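Local coordinates for lipolytic protein G-D-S-L family (Chitinophaga pinensis, PDB 4Q7Q) that is of unproven function but, as a member of the GDSL-like lipase/acylhydrolase family with an SGNH-hydrolase fold, probably hydrolyses ester bonds, at residues A[54-59]-A[102-107]. Sequence-based numbering, arbitrary orientation.
Sequences WTSGGI and TTVYGS
Val-104 and Ser-107, one turn apart on the helix 104-118, meet Ser-56 and Gly-57 at the start of the helix 56-61, so that two helices of the alpha/beta SGNH-hydrolase-type domain, built round a parallel five-stranded sheet, join by their N-terminal turns. Just ahead of this surface, Thr-103 takes the N-cap position: its OG1 accepts from Gly-106 N at 3.0 Å. Thr-55 does the same for the other helix, its OG1 lying 2.9 Å from Gly-58 N. Val-104 adds one methyl, CG1, which lies anti to the backbone N (chi1 178°) and reaches Ser-56 OG at 4.0 Å; Asp-82 of the helix 80-85 and Phe-160 of the helix 157-171 also touch this side chain. Ser-107 completes the turn and packs closely, its CB 3.4 Å from Ser-56 OG. Ser-107 OG, anti to its own carbonyl carbon (chi1 -64°), lies over Gly-57, 3.4 Å from Gly-57 CA. The CA atoms of Gly-57 and Ser-107 stand 5.5 Å apart. Each serine hydroxyl is engaged outside the pair: Ser-56 OG hydrogen-bonds Asp-82 OD2, and Ser-107 OG bonds both Asn-101 OD1 and Arg-87 NH1. Asn-101 also reaches across through ND2, which bonds Gly-57 O. Direct contact between the segments, CB to hydroxyl, hydroxyl to CA and methyl to hydroxyl, is small-residue van der Waals packing, while the buried hydroxyls find polar partners in surrounding residues and the Asn-101 amide bridges the two helix starts.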
ATOM      1  N   TRP A  54       8.100   0.477  -5.738  1.00 14.26           N
ATOM      2  CA  TRP A  54       9.127   1.119  -4.919  1.00 14.21           C
ATOM      3  C   TRP A  54       8.941   0.911  -3.421  1.00 14.39           C
ATOM      4  O   TRP A  54       7.821   0.810  -2.910  1.00 13.86           O
ATOM      5  CB  TRP A  54       9.199   2.626  -5.187  1.00 13.79           C
ATOM      6  CG  TRP A  54       9.794   3.029  -6.503  1.00 14.17           C
ATOM      7  CD1 TRP A  54       9.738   2.350  -7.694  1.00 15.55           C
ATOM      8  CD2 TRP A  54      10.504   4.241  -6.767  1.00 14.87           C
ATOM      9  NE1 TRP A  54      10.388   3.074  -8.678  1.00 15.81           N
ATOM     10  CE2 TRP A  54      10.863   4.237  -8.130  1.00 14.86           C
ATOM     11  CE3 TRP A  54      10.886   5.326  -5.976  1.00 14.75           C
ATOM     12  CZ2 TRP A  54      11.574   5.274  -8.719  1.00 14.69           C
ATOM     13  CZ3 TRP A  54      11.593   6.361  -6.566  1.00 15.09           C
ATOM     14  CH2 TRP A  54      11.939   6.320  -7.918  1.00 15.46           C
ATOM     15  N   THR A  55      10.066   0.913  -2.717  1.00 13.73           N
ATOM     16  CA  THR A  55      10.070   0.916  -1.262  1.00 13.38           C
ATOM     17  C   THR A  55      10.134   2.363  -0.759  1.00 13.41           C
ATOM     18  O   THR A  55      10.407   3.292  -1.536  1.00 13.38           O
ATOM     19  CB  THR A  55      11.292   0.180  -0.717  1.00 14.03           C
ATOM     20  OG1 THR A  55      12.470   0.872  -1.148  1.00 15.67           O
ATOM     21  CG2 THR A  55      11.327  -1.259  -1.230  1.00 14.88           C
ATOM     22  N   SER A  56       9.906   2.562   0.536  1.00 13.60           N
ATOM     23  CA  SER A  56      10.164   3.879   1.111  1.00 13.24           C
ATOM     24  C   SER A  56      11.641   4.254   0.953  1.00 15.01           C
ATOM     25  O   SER A  56      11.984   5.433   0.846  1.00 15.86           O
ATOM     26  CB  SER A  56       9.736   3.962   2.578  1.00 15.12           C
ATOM     27  OG  SER A  56      10.595   3.209   3.415  1.00 16.21           O
ATOM     28  N   GLY A  57      12.506   3.244   0.934  1.00 14.65           N
ATOM     29  CA  GLY A  57      13.925   3.445   0.677  1.00 16.28           C
ATOM     30  C   GLY A  57      14.186   4.034  -0.701  1.00 15.85           C
ATOM     31  O   GLY A  57      14.999   4.950  -0.844  1.00 16.97           O
ATOM     32  N   GLY A  58      13.508   3.516  -1.723  1.00 13.75           N
ATOM     33  CA  GLY A  58      13.628   4.063  -3.068  1.00 15.40           C
ATOM     34  C   GLY A  58      13.075   5.475  -3.197  1.00 15.96           C
ATOM     35  O   GLY A  58      13.676   6.343  -3.846  1.00 16.62           O
ATOM     36  N   ILE A  59      11.920   5.710  -2.580  1.00 15.68           N
ATOM     37  CA  ILE A  59      11.341   7.043  -2.574  1.00 15.41           C
ATOM     38  C   ILE A  59      12.310   8.033  -1.911  1.00 15.67           C
ATOM     39  O   ILE A  59      12.646   9.067  -2.489  1.00 16.49           O
ATOM     40  CB  ILE A  59       9.976   7.048  -1.849  1.00 15.17           C
ATOM     41  CG1 ILE A  59       8.949   6.194  -2.613  1.00 15.39           C
ATOM     42  CG2 ILE A  59       9.488   8.469  -1.649  1.00 15.86           C
ATOM     43  CD1 ILE A  59       8.430   6.825  -3.898  1.00 16.34           C
ATOM     44  N   THR A 102      18.790   3.925   5.750  1.00 20.83           N
ATOM     45  CA  THR A 102      19.134   2.525   5.980  1.00 21.71           C
ATOM     46  C   THR A 102      18.040   1.726   6.675  1.00 20.90           C
ATOM     47  O   THR A 102      18.176   0.507   6.864  1.00 21.19           O
ATOM     48  CB  THR A 102      20.372   2.444   6.863  1.00 23.57           C
ATOM     49  OG1 THR A 102      20.100   3.105   8.106  1.00 24.74           O
ATOM     50  CG2 THR A 102      21.547   3.126   6.182  1.00 24.85           C
ATOM     51  N   THR A 103      16.983   2.419   7.089  1.00 19.35           N
ATOM     52  CA  THR A 103      15.844   1.795   7.752  1.00 18.65           C
ATOM     53  C   THR A 103      14.594   2.506   7.282  1.00 17.18           C
ATOM     54  O   THR A 103      14.672   3.597   6.703  1.00 17.45           O
ATOM     55  CB  THR A 103      15.899   1.953   9.287  1.00 18.67           C
ATOM     56  OG1 THR A 103      15.871   3.349   9.629  1.00 19.64           O
ATOM     57  CG2 THR A 103      17.155   1.311   9.863  1.00 18.49           C
ATOM     58  N   VAL A 104      13.443   1.904   7.561  1.00 16.67           N
ATOM     59  CA  VAL A 104      12.155   2.506   7.238  1.00 17.39           C
ATOM     60  C   VAL A 104      11.957   3.825   7.988  1.00 16.09           C
ATOM     61  O   VAL A 104      11.584   4.838   7.391  1.00 16.04           O
ATOM     62  CB  VAL A 104      10.993   1.533   7.513  1.00 17.42           C
ATOM     63  CG1 VAL A 104       9.670   2.200   7.216  1.00 18.33           C
ATOM     64  CG2 VAL A 104      11.165   0.281   6.667  1.00 17.98           C
ATOM     65  N   TYR A 105      12.224   3.824   9.289  1.00 17.23           N
ATOM     66  CA  TYR A 105      12.164   5.060  10.059  1.00 18.29           C
ATOM     67  C   TYR A 105      13.058   6.150   9.443  1.00 18.51           C
ATOM     68  O   TYR A 105      12.660   7.316   9.363  1.00 19.23           O
ATOM     69  CB  TYR A 105      12.607   4.805  11.495  1.00 18.16           C
ATOM     70  CG  TYR A 105      11.548   4.305  12.464  1.00 18.55           C
ATOM     71  CD1 TYR A 105      10.667   5.187  13.070  1.00 19.59           C
ATOM     72  CD2 TYR A 105      11.479   2.962  12.820  1.00 18.17           C
ATOM     73  CE1 TYR A 105       9.732   4.746  13.990  1.00 20.59           C
ATOM     74  CE2 TYR A 105      10.546   2.509  13.746  1.00 18.98           C
ATOM     75  CZ  TYR A 105       9.674   3.412  14.329  1.00 20.57           C
ATOM     76  OH  TYR A 105       8.731   2.993  15.250  1.00 22.28           O
ATOM     77  N   GLY A 106      14.264   5.772   9.012  1.00 18.72           N
ATOM     78  CA  GLY A 106      15.167   6.697   8.342  1.00 18.41           C
ATOM     79  C   GLY A 106      14.590   7.263   7.051  1.00 18.04           C
ATOM     80  O   GLY A 106      14.686   8.463   6.787  1.00 19.07           O
ATOM     81  N   SER A 107      13.976   6.397   6.247  1.00 16.90           N
ATOM     82  CA  SER A 107      13.369   6.824   4.985  1.00 15.98           C
ATOM     83  C   SER A 107      12.250   7.817   5.235  1.00 16.20           C
ATOM     84  O   SER A 107      12.088   8.781   4.490  1.00 16.85           O
ATOM     85  CB  SER A 107      12.807   5.629   4.215  1.00 15.22           C
ATOM     86  OG  SER A 107      13.841   4.741   3.838  1.00 16.25           O
TER